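Local coordinates for protein FprA (Mycobacterium tuberculosis, PDB 1LQT) that uses bound FAD to pass electrons between NADP(H) and ferredoxin, and may supply electrons to P450 systems, at residues 158-163 with 210-215; 51-54 with 60-63; 86-91 with 407-412; 12-17 with 101-106. All blocks are in the same frame, centred on the assembly; numbering follows the deposited sequence. Where two conformers were deposited one is given.

Following the chain from its N terminus, interaction 4 opens first: 12-17, at the start of helix 13-28, meets 101-106 at the end of strand 99-102 and closes a loop over 83 residues. Nested inside that loop is interaction 2, a short closure of 51-54 on 60-63 beside the flavin. Residues 86-91 also lie within it, but their partner 407-412 comes 316 residues later, so interactions 3 and 4 cross, touching where P90 packs on Y102. Interaction 1, 158-163 with 210-215, is nested inside the span of interaction 3 and joins helices 157-167 and 209-214 at the site of the bound NADP derivative; it touches interaction 2 through D161 and A54.

Interaction 1: residues 158-163 with 210-215; sequences VALDVA and LELREL. With ODP (4-oxo-nicotinamide-adenine dinucleotide phosphate), chain I.
Two helical segments, 158-163 of helix 157-167 and 210-215 around the end of helix 209-214, face each other with their closest CA atoms, those of L160 and E211, 7.5 Å apart, and no hydrogen bond passes between them. L160 carries the apolar contact with its two methyl branches. CD1 of L160 reaches CB of E211 at 3.9 Å and also meets CD2 of L212, while CD2 of L160 lies 4.1 Å from CD1 of L215. The leucine thus enters between three side chains of the other segment, crossing those of E211 and L215 nearly at right angles; F207 and F269 also pack on it. V158 and A159 stand at the start of the helix that follows G154 and G156, a sequence consistent with the GxGxxA turn of a Rossmann-type nucleotide site, and the backbone of V158 serves the dinucleotide directly: its N donates to O1N of ODP at 3.1 Å, with an N-H...O angle of 153°. E211 has a double role. Its CB abuts L160, but the chain turns about its CB-CG bond (chi2 70°) and carries the carboxylate away to the nicotinamide end of the ligand. There OE2 of E211 accepts from the carboxamide N7N of ODP at 2.9 Å, through a bent bond of 141°, while OE1 is held by T208, so each carboxylate oxygen has a partner and the group's rotation is restrained. On the first helix, D161 brings OD1 within 3.5 Å of O99, the added oxo atom of ODP, and the same OD1 forms a salt bridge with R164.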
# COMPACT_ATOMS: atom_id res chain seq x y z
N VAL A 158 -5.82 0.42 7.02
CA VAL A 158 -6.44 0.36 5.70
C VAL A 158 -7.95 0.08 5.83
O VAL A 158 -8.75 0.55 5.05
CB VAL A 158 -5.73 -0.64 4.78
CG1 VAL A 158 -6.47 -0.77 3.45
CG2 VAL A 158 -4.30 -0.21 4.56
N ALA A 159 -8.35 -0.70 6.84
CA ALA A 159 -9.77 -0.93 7.08
C ALA A 159 -10.50 0.38 7.35
O ALA A 159 -11.61 0.58 6.90
CB ALA A 159 -9.98 -1.89 8.23
N LEU A 160 -9.84 1.27 8.09
CA LEU A 160 -10.43 2.58 8.33
C LEU A 160 -10.53 3.37 7.05
O LEU A 160 -11.55 4.02 6.82
CB LEU A 160 -9.62 3.36 9.35
CG LEU A 160 -9.49 2.72 10.71
CD1 LEU A 160 -8.66 3.62 11.63
CD2 LEU A 160 -10.85 2.43 11.32
N ASP A 161 -9.49 3.36 6.21
CA ASP A 161 -9.56 4.08 4.95
C ASP A 161 -10.76 3.59 4.13
O ASP A 161 -11.52 4.38 3.59
CB ASP A 161 -8.30 3.86 4.12
CG ASP A 161 -7.08 4.64 4.57
OD1 ASP A 161 -7.16 5.44 5.50
OD2 ASP A 161 -6.01 4.47 3.94
N VAL A 162 -10.93 2.27 4.03
CA VAL A 162 -12.02 1.73 3.24
C VAL A 162 -13.35 2.23 3.78
O VAL A 162 -14.22 2.68 3.04
CB VAL A 162 -11.97 0.21 3.23
CG1 VAL A 162 -13.20 -0.41 2.64
CG2 VAL A 162 -10.73 -0.29 2.49
N ALA A 163 -13.52 2.15 5.09
CA ALA A 163 -14.78 2.54 5.70
C ALA A 163 -15.04 4.04 5.50
O ALA A 163 -16.15 4.45 5.22
CB ALA A 163 -14.75 2.19 7.16
N LEU A 210 -4.51 8.84 15.58
CA LEU A 210 -5.04 9.94 14.79
C LEU A 210 -6.11 9.46 13.83
O LEU A 210 -7.16 10.09 13.66
CB LEU A 210 -3.92 10.65 14.07
CG LEU A 210 -4.38 11.75 13.11
CD1 LEU A 210 -5.05 12.89 13.84
CD2 LEU A 210 -3.17 12.25 12.34
N GLU A 211 -5.87 8.31 13.23
CA GLU A 211 -6.79 7.75 12.28
C GLU A 211 -8.11 7.37 12.94
O GLU A 211 -9.17 7.54 12.37
CB GLU A 211 -6.11 6.58 11.59
CG GLU A 211 -4.94 7.06 10.72
CD GLU A 211 -3.68 7.60 11.45
OE1 GLU A 211 -3.39 7.21 12.64
OE2 GLU A 211 -2.93 8.46 10.84
N LEU A 212 -8.06 6.86 14.17
CA LEU A 212 -9.30 6.63 14.91
C LEU A 212 -10.00 7.94 15.26
O LEU A 212 -11.21 8.03 15.17
CB LEU A 212 -9.02 5.84 16.17
CG LEU A 212 -8.71 4.35 16.00
CD1 LEU A 212 -8.28 3.77 17.33
CD2 LEU A 212 -9.94 3.64 15.43
N ARG A 213 -9.24 8.95 15.65
CA ARG A 213 -9.82 10.24 16.02
C ARG A 213 -10.53 10.91 14.87
O ARG A 213 -11.58 11.54 15.07
CB ARG A 213 -8.76 11.18 16.57
CG ARG A 213 -8.22 10.85 17.92
CD ARG A 213 -7.30 11.97 18.47
NE ARG A 213 -6.55 11.55 19.64
CZ ARG A 213 -7.02 11.55 20.86
NH1 ARG A 213 -8.27 11.95 21.10
NH2 ARG A 213 -6.23 11.13 21.85
N GLU A 214 -9.94 10.79 13.68
CA GLU A 214 -10.49 11.43 12.48
C GLU A 214 -11.90 11.01 12.14
O GLU A 214 -12.61 11.74 11.48
CB GLU A 214 -9.66 11.08 11.22
CG GLU A 214 -8.26 11.56 11.17
CD GLU A 214 -7.56 11.14 9.90
OE1 GLU A 214 -7.94 10.12 9.19
OE2 GLU A 214 -6.56 11.81 9.65
N LEU A 215 -12.30 9.82 12.59
CA LEU A 215 -13.62 9.32 12.27
C LEU A 215 -14.71 10.25 12.83
O LEU A 215 -15.81 10.28 12.28
CB LEU A 215 -13.79 7.90 12.82
CG LEU A 215 -12.71 6.89 12.37
CD1 LEU A 215 -12.91 5.58 13.06
CD2 LEU A 215 -12.69 6.74 10.87
O1X ODP I . -5.29 -10.40 14.49
P2B ODP I . -4.40 -9.57 13.61
O2X ODP I . -3.65 -8.48 14.34
O3X ODP I . -3.46 -10.41 12.75
O2B ODP I . -5.45 -8.85 12.62
C2B ODP I . -5.05 -8.27 11.38
C3B ODP I . -5.01 -6.76 11.36
O3B ODP I . -6.09 -6.22 12.11
C1B ODP I . -6.09 -8.55 10.36
N9A ODP I . -6.17 -9.90 9.86
C8A ODP I . -5.20 -10.64 9.23
N7A ODP I . -5.65 -11.81 8.84
C5A ODP I . -6.97 -11.87 9.22
C4A ODP I . -7.29 -10.67 9.86
N3A ODP I . -8.52 -10.35 10.35
C2A ODP I . -9.44 -11.32 10.19
N1A ODP I . -9.21 -12.51 9.56
C6A ODP I . -7.97 -12.80 9.07
N6A ODP I . -7.83 -13.95 8.41
O4B ODP I . -5.75 -7.67 9.30
C4B ODP I . -5.25 -6.46 9.88
C5B ODP I . -4.01 -6.04 9.15
O5B ODP I . -3.64 -4.76 9.62
PA ODP I . -2.22 -4.16 9.22
O1A ODP I . -2.07 -2.89 9.92
O2A ODP I . -1.15 -5.17 9.36
O3 ODP I . -2.38 -3.96 7.64
PN ODP I . -3.10 -2.81 6.74
O1N ODP I . -4.34 -2.32 7.38
O2N ODP I . -3.14 -3.41 5.39
O5D ODP I . -2.07 -1.62 6.79
C5D ODP I . -0.75 -1.81 6.20
C4D ODP I . 0.18 -0.77 6.78
O4D ODP I . -0.05 0.52 6.24
C1D ODP I . -0.25 1.46 7.30
C2D ODP I . -0.67 0.64 8.45
O2D ODP I . -0.67 1.28 9.67
C3D ODP I . 0.07 -0.65 8.30
O3D ODP I . 1.34 -0.50 8.89
N1N ODP I . -1.02 2.58 6.90
C2N ODP I . -0.87 3.77 7.64
C3N ODP I . -1.84 4.71 7.55
C7N ODP I . -1.58 5.94 8.44
N7N ODP I . -2.50 6.87 8.40
O7N ODP I . -0.54 5.96 9.13
C4N ODP I . -3.01 4.56 6.80
O99 ODP I . -3.95 5.41 6.77
C5N ODP I . -3.16 3.30 6.06
C6N ODP I . -2.15 2.32 6.14

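Interaction 2: residues 51-54 with 60-63; sequences SGVA and IKSI. With FAD (flavin-adenine dinucleotide), chain H.
V53 and K61 bury most of the surface in this contact, and I60 supplies the third part. The ammonium group of K61 donates to the backbone carbonyl of V53, NZ to O 2.9 Å, approaching from above the carbonyl plane, 43° out of it, with a C=O...N angle of 123°. The lysine gets there by running extended from CB to CE and turning only at its last torsion (chi4 -84°), which swings NZ onto the oxygen; CE then lies 3.7 Å from O of A54. NZ also donates to the carbonyl of V49, and O of V53 receives a second bond from N133, so neither polar atom depends on a single partner. Alongside this, CG of K61 passes 3.9 Å from CG1 of V53. The isopropyl group of V53 points across to 60-63. I60 meets it obliquely with its terminal methyl, CD1 of I60 lying 3.5 Å from CG1 of V53, tighter than usual van der Waals contact; as I60 was modelled in two conformers, that closeness carries little weight. The other branch of V53, CG2, faces the flavin at 3.6 Å from N5 of FAD. The backbone takes part as well, O of G52 coming within 3.4 Å of the C7M methyl of FAD. From the end of helix 48-51 the connection to helix 64-71 folds back on itself, fastened by the lysine, whose NZ bonds the carbonyls of V53 and V49, and the two segments form part of the wall of the FAD pocket beside the isoalloxazine ring.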
# COMPACT_ATOMS: atom_id res chain seq x y z
N SER A 51 -0.94 5.79 -4.96
CA SER A 51 -2.06 4.88 -5.19
C SER A 51 -2.68 4.24 -3.97
O SER A 51 -3.69 3.57 -4.10
CB SER A 51 -1.65 3.79 -6.15
OG SER A 51 -0.79 2.84 -5.55
N GLY A 52 -2.05 4.43 -2.82
CA GLY A 52 -2.49 3.81 -1.58
C GLY A 52 -3.07 4.78 -0.58
O GLY A 52 -4.22 4.67 -0.21
N VAL A 53 -2.26 5.76 -0.19
CA VAL A 53 -2.69 6.78 0.73
C VAL A 53 -4.04 7.31 0.27
O VAL A 53 -4.25 7.62 -0.91
CB VAL A 53 -1.64 7.91 0.83
CG1 VAL A 53 -2.16 9.02 1.73
CG2 VAL A 53 -0.31 7.39 1.35
N ALA A 54 -4.98 7.41 1.20
CA ALA A 54 -6.33 7.75 0.86
C ALA A 54 -6.45 9.16 0.28
O ALA A 54 -5.68 10.04 0.63
CB ALA A 54 -7.19 7.63 2.10
N ILE A 60 0.03 13.77 3.91
CA ILE A 60 1.28 13.01 3.91
C ILE A 60 1.83 12.77 2.52
O ILE A 60 2.98 12.47 2.37
CB ILE A 60 1.15 11.73 4.64
CG1 ILE A 60 -0.00 10.95 4.06
CG2 ILE A 60 0.94 12.01 6.10
CD1 ILE A 60 0.35 9.57 4.04
N LYS A 61 1.00 12.95 1.51
CA LYS A 61 1.49 12.80 0.13
C LYS A 61 2.56 13.83 -0.23
O LYS A 61 3.27 13.65 -1.19
CB LYS A 61 0.34 12.84 -0.86
CG LYS A 61 -0.69 11.73 -0.73
CD LYS A 61 -1.81 11.89 -1.73
CE LYS A 61 -2.86 10.83 -1.64
NZ LYS A 61 -2.59 9.55 -2.39
N SER A 62 2.67 14.89 0.56
CA SER A 62 3.67 15.91 0.30
C SER A 62 5.09 15.38 0.37
O SER A 62 6.00 16.07 -0.07
CB SER A 62 3.51 17.07 1.30
OG SER A 62 3.79 16.61 2.60
N ILE A 63 5.29 14.18 0.93
CA ILE A 63 6.60 13.57 0.93
C ILE A 63 7.10 13.41 -0.51
O ILE A 63 8.28 13.32 -0.74
CB ILE A 63 6.53 12.17 1.65
CG1 ILE A 63 7.91 11.52 1.79
CG2 ILE A 63 5.61 11.22 0.91
CD1 ILE A 63 8.87 12.28 2.69
PA FAD H . 5.21 0.76 -2.66
O1A FAD H . 4.12 -0.21 -2.86
O2A FAD H . 4.92 2.13 -2.18
O5B FAD H . 6.01 0.92 -4.03
C5B FAD H . 6.29 -0.24 -4.84
C4B FAD H . 6.50 0.27 -6.26
O4B FAD H . 7.06 -0.81 -7.01
C3B FAD H . 5.20 0.68 -6.97
O3B FAD H . 5.32 1.93 -7.61
C2B FAD H . 4.98 -0.45 -7.94
O2B FAD H . 4.20 -0.15 -9.08
C1B FAD H . 6.42 -0.86 -8.27
N9A FAD H . 6.56 -2.21 -8.80
C8A FAD H . 6.02 -3.35 -8.27
N7A FAD H . 6.35 -4.43 -8.97
C5A FAD H . 7.11 -3.96 -10.01
C6A FAD H . 7.73 -4.61 -11.08
N6A FAD H . 7.71 -5.93 -11.25
N1A FAD H . 8.44 -3.84 -11.95
C2A FAD H . 8.51 -2.50 -11.75
N3A FAD H . 7.95 -1.81 -10.75
C4A FAD H . 7.26 -2.58 -9.91
N1 FAD H . 1.80 5.36 5.23
C2 FAD H . 1.78 6.58 5.82
O2 FAD H . 2.77 7.05 6.35
N3 FAD H . 0.59 7.29 5.84
C4 FAD H . -0.56 6.88 5.22
O4 FAD H . -1.59 7.58 5.25
C4X FAD H . -0.51 5.64 4.57
N5 FAD H . -1.61 5.16 3.90
C5X FAD H . -1.56 3.93 3.30
C6 FAD H . -2.67 3.43 2.66
C7 FAD H . -2.69 2.17 2.11
C7M FAD H . -3.92 1.67 1.40
C8 FAD H . -1.53 1.39 2.18
C8M FAD H . -1.50 -0.00 1.61
C9 FAD H . -0.39 1.89 2.80
C9A FAD H . -0.39 3.15 3.37
N10 FAD H . 0.74 3.66 4.03
C10 FAD H . 0.69 4.91 4.60
C1' FAD H . 2.03 2.91 4.08
C2' FAD H . 2.90 3.22 2.87
O2' FAD H . 2.10 3.15 1.72
C3' FAD H . 4.05 2.19 2.78
O3' FAD H . 4.89 2.27 3.93
C4' FAD H . 5.02 2.39 1.62
O4' FAD H . 4.36 2.89 0.47
C5' FAD H . 5.74 1.08 1.29
O5' FAD H . 6.76 1.44 0.35
P FAD H . 7.41 0.44 -0.69
O1P FAD H . 8.41 1.27 -1.40
O2P FAD H . 7.89 -0.83 -0.06
O3P FAD H . 6.25 -0.00 -1.67

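Interaction 3: residues 86-91 with 407-412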
# COMPACT_ATOMS: atom_id res chain seq x y z
N GLU A 86 8.58 -8.76 -17.10
CA GLU A 86 7.90 -8.75 -18.37
C GLU A 86 8.80 -8.16 -19.47
O GLU A 86 9.26 -8.87 -20.35
CB GLU A 86 6.58 -7.97 -18.32
CG GLU A 86 5.83 -7.96 -19.63
CD GLU A 86 4.51 -7.21 -19.54
OE1 GLU A 86 4.04 -6.95 -18.41
OE2 GLU A 86 3.94 -6.88 -20.62
N HIS A 87 9.09 -6.87 -19.41
CA HIS A 87 9.90 -6.22 -20.44
C HIS A 87 11.38 -6.54 -20.32
O HIS A 87 12.07 -6.65 -21.33
CB HIS A 87 9.69 -4.71 -20.38
CG HIS A 87 8.27 -4.33 -20.61
ND1 HIS A 87 7.44 -3.92 -19.60
CD2 HIS A 87 7.54 -4.36 -21.74
CE1 HIS A 87 6.23 -3.76 -20.10
NE2 HIS A 87 6.27 -4.01 -21.40
N VAL A 88 11.84 -6.59 -19.09
CA VAL A 88 13.22 -6.94 -18.75
C VAL A 88 13.18 -7.88 -17.57
O VAL A 88 12.22 -7.85 -16.78
CB VAL A 88 14.10 -5.71 -18.43
CG1 VAL A 88 14.14 -4.74 -19.63
CG2 VAL A 88 13.63 -5.00 -17.18
N GLN A 89 14.20 -8.71 -17.43
CA GLN A 89 14.23 -9.74 -16.40
C GLN A 89 15.31 -9.45 -15.38
O GLN A 89 16.34 -8.83 -15.69
CB GLN A 89 14.51 -11.11 -17.02
CG GLN A 89 13.54 -11.53 -18.06
CD GLN A 89 12.13 -11.62 -17.54
OE1 GLN A 89 11.89 -12.10 -16.41
NE2 GLN A 89 11.19 -11.18 -18.34
N PRO A 90 15.15 -9.93 -14.15
CA PRO A 90 16.18 -9.75 -13.13
C PRO A 90 17.58 -10.15 -13.61
O PRO A 90 18.53 -9.43 -13.34
CB PRO A 90 15.67 -10.59 -11.95
CG PRO A 90 14.18 -10.39 -12.07
CD PRO A 90 13.92 -10.52 -13.55
N GLY A 91 17.71 -11.31 -14.26
CA GLY A 91 19.01 -11.77 -14.70
C GLY A 91 19.64 -10.89 -15.75
O GLY A 91 20.85 -10.97 -15.95
N ALA A 407 20.02 2.52 -21.59
CA ALA A 407 18.80 3.21 -21.99
C ALA A 407 18.28 2.72 -23.34
O ALA A 407 17.08 2.59 -23.54
CB ALA A 407 19.03 4.70 -22.00
N ASP A 408 19.19 2.45 -24.28
CA ASP A 408 18.80 1.91 -25.58
C ASP A 408 18.17 0.53 -25.46
O ASP A 408 17.25 0.21 -26.18
CB ASP A 408 19.99 1.85 -26.54
CG ASP A 408 20.43 3.19 -27.06
OD1 ASP A 408 19.70 4.20 -26.89
OD2 ASP A 408 21.50 3.30 -27.70
N TRP A 409 18.72 -0.29 -24.56
CA TRP A 409 18.20 -1.60 -24.29
C TRP A 409 16.79 -1.45 -23.71
O TRP A 409 15.89 -2.13 -24.13
CB TRP A 409 19.11 -2.34 -23.33
CG TRP A 409 18.58 -3.58 -22.74
CD1 TRP A 409 18.32 -4.76 -23.37
CD2 TRP A 409 18.29 -3.79 -21.38
NE1 TRP A 409 17.84 -5.69 -22.48
CE2 TRP A 409 17.85 -5.13 -21.24
CE3 TRP A 409 18.37 -2.98 -20.25
CZ2 TRP A 409 17.49 -5.66 -20.03
CZ3 TRP A 409 18.00 -3.52 -19.05
CH2 TRP A 409 17.57 -4.85 -18.95
N LEU A 410 16.60 -0.55 -22.75
CA LEU A 410 15.27 -0.35 -22.17
C LEU A 410 14.29 0.09 -23.22
O LEU A 410 13.16 -0.39 -23.25
CB LEU A 410 15.34 0.66 -21.04
CG LEU A 410 16.01 0.15 -19.77
CD1 LEU A 410 16.35 1.29 -18.85
CD2 LEU A 410 15.19 -0.87 -19.04
N ALA A 411 14.72 0.99 -24.11
CA ALA A 411 13.83 1.45 -25.17
C ALA A 411 13.51 0.37 -26.18
O ALA A 411 12.39 0.34 -26.71
CB ALA A 411 14.43 2.63 -25.88
N ALA A 412 14.46 -0.55 -26.43
CA ALA A 412 14.19 -1.67 -27.33
C ALA A 412 13.13 -2.58 -26.72
O ALA A 412 12.25 -3.04 -27.40
CB ALA A 412 15.47 -2.46 -27.59
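V88 and W409 make the close part of this contact, a CH-pi approach in which the methyl CG1 of V88 sits over one face of the indole. The carbon is 3.9 Å from the centroid of the six-membered ring and 29° off the ring normal, which places it toward the rim; its nearest atoms there are CZ2 and CH2 of W409, CG1 to CZ2 measuring 3.5 Å. CB of V88 also stands above the ring plane, just beyond the rim, 3.6 Å from CH2 of W409. The indole reaches this position because its CG stands anti to the backbone N (chi1 168°), extending the ring from the helix toward the valine. L410, on the next position of helix 402-413, adds a looser touch: its CD2 lies 4.1 Å from CG1 of V88, so the same methyl touches both the tryptophan and the leucine, from directions roughly at right angles. V88 and L410 are buried and W409 is partly exposed. Away from these three residues the two segments separate: E86 and G91 on one side and D408, A411 and A412 on the other are exposed, and no hydrogen bond joins the segments. Further ties lie just outside: the carbonyl of H87 accepts from R413, and R96 makes a cation-pi pair with W409. Q89 occupies the N-cap position of helix 90-96, whose E92 and L93 also touch W409. The contact thus joins the approach to helix 90-96 to helix 402-413 near the C-terminal end, as apolar packing of a helix on a loop, with L410 also reaching F79 of strand 76-80 in the sheet of the FAD-binding, Rossmann-type part.

Interaction 4: residues 12-17 with 101-106; sequences GPSAFF and IYAVGA. With FAD (flavin-adenine dinucleotide), chain H.
The N-terminal turn of helix 13-28, with G10, G12 and A15 placed as in the GxGxxA motif of a Rossmann-type site, packs here against the end of strand 99-102 and holds the FAD pyrophosphate. A103 carries the contact: its CB lies 3.7 Å from CB of A15 and 3.4 Å from OG of S14. S14 turns its hydroxyl to the phosphate, OG standing between the backbone N and the carbonyl carbon (chi1 71°), and OG donates to O1P of FAD at 2.7 Å. The backbone N of S14 donates to the same oxygen at 3.0 Å, with an angle of 151°, so one residue grips O1P twice. A water bridges the turn and the strand end, accepting from N of A15 and lying 2.8 Å from O of A103; it is also close to O1P of FAD, at 2.7 Å. Glycine at 12 leaves room for the cofactor, CA of G12 being 3.6 Å from O5B of FAD. Beyond, V104 lies over a face of the adenine, CG1 of V104 3.5 Å from N7A of FAD. Strand 99-102 lies between strands 4-9 and 354-356, while helix 13-28 covers the sheet next to helix 370-391, which F17 touches.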
# COMPACT_ATOMS: atom_id res chain seq x y z
N GLY A 12 8.34 3.71 -5.26
CA GLY A 12 7.71 4.13 -4.03
C GLY A 12 8.71 4.64 -3.02
O GLY A 12 9.88 4.90 -3.32
N PRO A 13 8.26 4.84 -1.78
CA PRO A 13 9.14 5.36 -0.73
C PRO A 13 10.43 4.59 -0.56
O PRO A 13 11.47 5.21 -0.44
CB PRO A 13 8.25 5.31 0.52
CG PRO A 13 6.90 5.38 0.03
CD PRO A 13 6.86 4.67 -1.30
N SER A 14 10.39 3.28 -0.47
CA SER A 14 11.63 2.55 -0.21
C SER A 14 12.63 2.75 -1.35
O SER A 14 13.82 2.92 -1.09
CB SER A 14 11.37 1.08 0.09
OG SER A 14 10.95 0.32 -1.02
N ALA A 15 12.15 2.77 -2.58
CA ALA A 15 12.99 3.05 -3.74
C ALA A 15 13.64 4.42 -3.64
O ALA A 15 14.83 4.58 -3.88
CB ALA A 15 12.17 2.95 -4.99
N PHE A 16 12.84 5.44 -3.33
CA PHE A 16 13.37 6.80 -3.26
C PHE A 16 14.29 7.03 -2.08
O PHE A 16 15.28 7.78 -2.20
CB PHE A 16 12.26 7.85 -3.32
CG PHE A 16 11.93 8.22 -4.72
CD1 PHE A 16 12.78 9.07 -5.42
CD2 PHE A 16 10.81 7.72 -5.38
CE1 PHE A 16 12.51 9.40 -6.73
CE2 PHE A 16 10.57 8.05 -6.68
CZ PHE A 16 11.42 8.87 -7.36
N PHE A 17 14.02 6.38 -0.95
CA PHE A 17 14.94 6.47 0.16
C PHE A 17 16.26 5.77 -0.18
O PHE A 17 17.34 6.28 0.12
CB PHE A 17 14.32 5.90 1.44
CG PHE A 17 13.16 6.73 2.00
CD1 PHE A 17 13.21 8.10 2.11
CD2 PHE A 17 12.03 6.09 2.47
CE1 PHE A 17 12.15 8.79 2.63
CE2 PHE A 17 10.99 6.82 3.01
CZ PHE A 17 11.07 8.14 3.09
N ILE A 101 18.38 -3.08 -6.80
CA ILE A 101 17.56 -3.04 -5.59
C ILE A 101 16.10 -3.22 -5.98
O ILE A 101 15.56 -2.43 -6.75
CB ILE A 101 17.72 -1.73 -4.85
CG1 ILE A 101 19.19 -1.43 -4.49
CG2 ILE A 101 16.86 -1.73 -3.61
CD1 ILE A 101 19.39 -0.11 -3.87
N TYR A 102 15.47 -4.27 -5.45
CA TYR A 102 14.05 -4.52 -5.65
C TYR A 102 13.27 -3.83 -4.54
O TYR A 102 13.43 -4.16 -3.37
CB TYR A 102 13.78 -6.03 -5.71
CG TYR A 102 14.29 -6.55 -7.02
CD1 TYR A 102 15.61 -6.93 -7.18
CD2 TYR A 102 13.48 -6.60 -8.14
CE1 TYR A 102 16.11 -7.28 -8.40
CE2 TYR A 102 13.97 -6.97 -9.37
CZ TYR A 102 15.29 -7.29 -9.50
OH TYR A 102 15.75 -7.60 -10.75
N ALA A 103 12.40 -2.92 -4.95
CA ALA A 103 11.60 -2.08 -4.08
C ALA A 103 10.15 -2.15 -4.56
O ALA A 103 9.46 -1.15 -4.72
CB ALA A 103 12.13 -0.65 -4.10
N VAL A 104 9.68 -3.38 -4.79
CA VAL A 104 8.45 -3.62 -5.52
C VAL A 104 7.21 -3.63 -4.65
O VAL A 104 6.09 -3.76 -5.15
CB VAL A 104 8.53 -4.94 -6.32
CG1 VAL A 104 9.51 -4.84 -7.46
CG2 VAL A 104 8.80 -6.16 -5.40
N GLY A 105 7.38 -3.50 -3.34
CA GLY A 105 6.23 -3.50 -2.45
C GLY A 105 5.47 -4.80 -2.50
O GLY A 105 6.00 -5.87 -2.84
N ALA A 106 4.20 -4.69 -2.12
CA ALA A 106 3.30 -5.82 -1.98
C ALA A 106 2.12 -5.53 -2.89
O ALA A 106 1.25 -4.72 -2.58
CB ALA A 106 2.87 -5.96 -0.51
PA FAD H . 5.21 0.76 -2.66
O1A FAD H . 4.12 -0.21 -2.86
O2A FAD H . 4.92 2.13 -2.18
O5B FAD H . 6.01 0.92 -4.03
C5B FAD H . 6.29 -0.24 -4.84
C4B FAD H . 6.50 0.27 -6.26
O4B FAD H . 7.06 -0.81 -7.01
C3B FAD H . 5.20 0.68 -6.97
O3B FAD H . 5.32 1.93 -7.61
C2B FAD H . 4.98 -0.45 -7.94
O2B FAD H . 4.20 -0.15 -9.08
C1B FAD H . 6.42 -0.86 -8.27
N9A FAD H . 6.56 -2.21 -8.80
C8A FAD H . 6.02 -3.35 -8.27
N7A FAD H . 6.35 -4.43 -8.97
C5A FAD H . 7.11 -3.96 -10.01
C6A FAD H . 7.73 -4.61 -11.08
N6A FAD H . 7.71 -5.93 -11.25
N1A FAD H . 8.44 -3.84 -11.95
C2A FAD H . 8.51 -2.50 -11.75
N3A FAD H . 7.95 -1.81 -10.75
C4A FAD H . 7.26 -2.58 -9.91
N1 FAD H . 1.80 5.36 5.23
C2 FAD H . 1.78 6.58 5.82
O2 FAD H . 2.77 7.05 6.35
N3 FAD H . 0.59 7.29 5.84
C4 FAD H . -0.56 6.88 5.22
O4 FAD H . -1.59 7.58 5.25
C4X FAD H . -0.51 5.64 4.57
N5 FAD H . -1.61 5.16 3.90
C5X FAD H . -1.56 3.93 3.30
C6 FAD H . -2.67 3.43 2.66
C7 FAD H . -2.69 2.17 2.11
C7M FAD H . -3.92 1.67 1.40
C8 FAD H . -1.53 1.39 2.18
C8M FAD H . -1.50 -0.00 1.61
C9 FAD H . -0.39 1.89 2.80
C9A FAD H . -0.39 3.15 3.37
N10 FAD H . 0.74 3.66 4.03
C10 FAD H . 0.69 4.91 4.60
C1' FAD H . 2.03 2.91 4.08
C2' FAD H . 2.90 3.22 2.87
O2' FAD H . 2.10 3.15 1.72
C3' FAD H . 4.05 2.19 2.78
O3' FAD H . 4.89 2.27 3.93
C4' FAD H . 5.02 2.39 1.62
O4' FAD H . 4.36 2.89 0.47
C5' FAD H . 5.74 1.08 1.29
O5' FAD H . 6.76 1.44 0.35
P FAD H . 7.41 0.44 -0.69
O1P FAD H . 8.41 1.27 -1.40
O2P FAD H . 7.89 -0.83 -0.06
O3P FAD H . 6.25 -0.00 -1.67
O HOH W 1 9.44 1.50 -3.91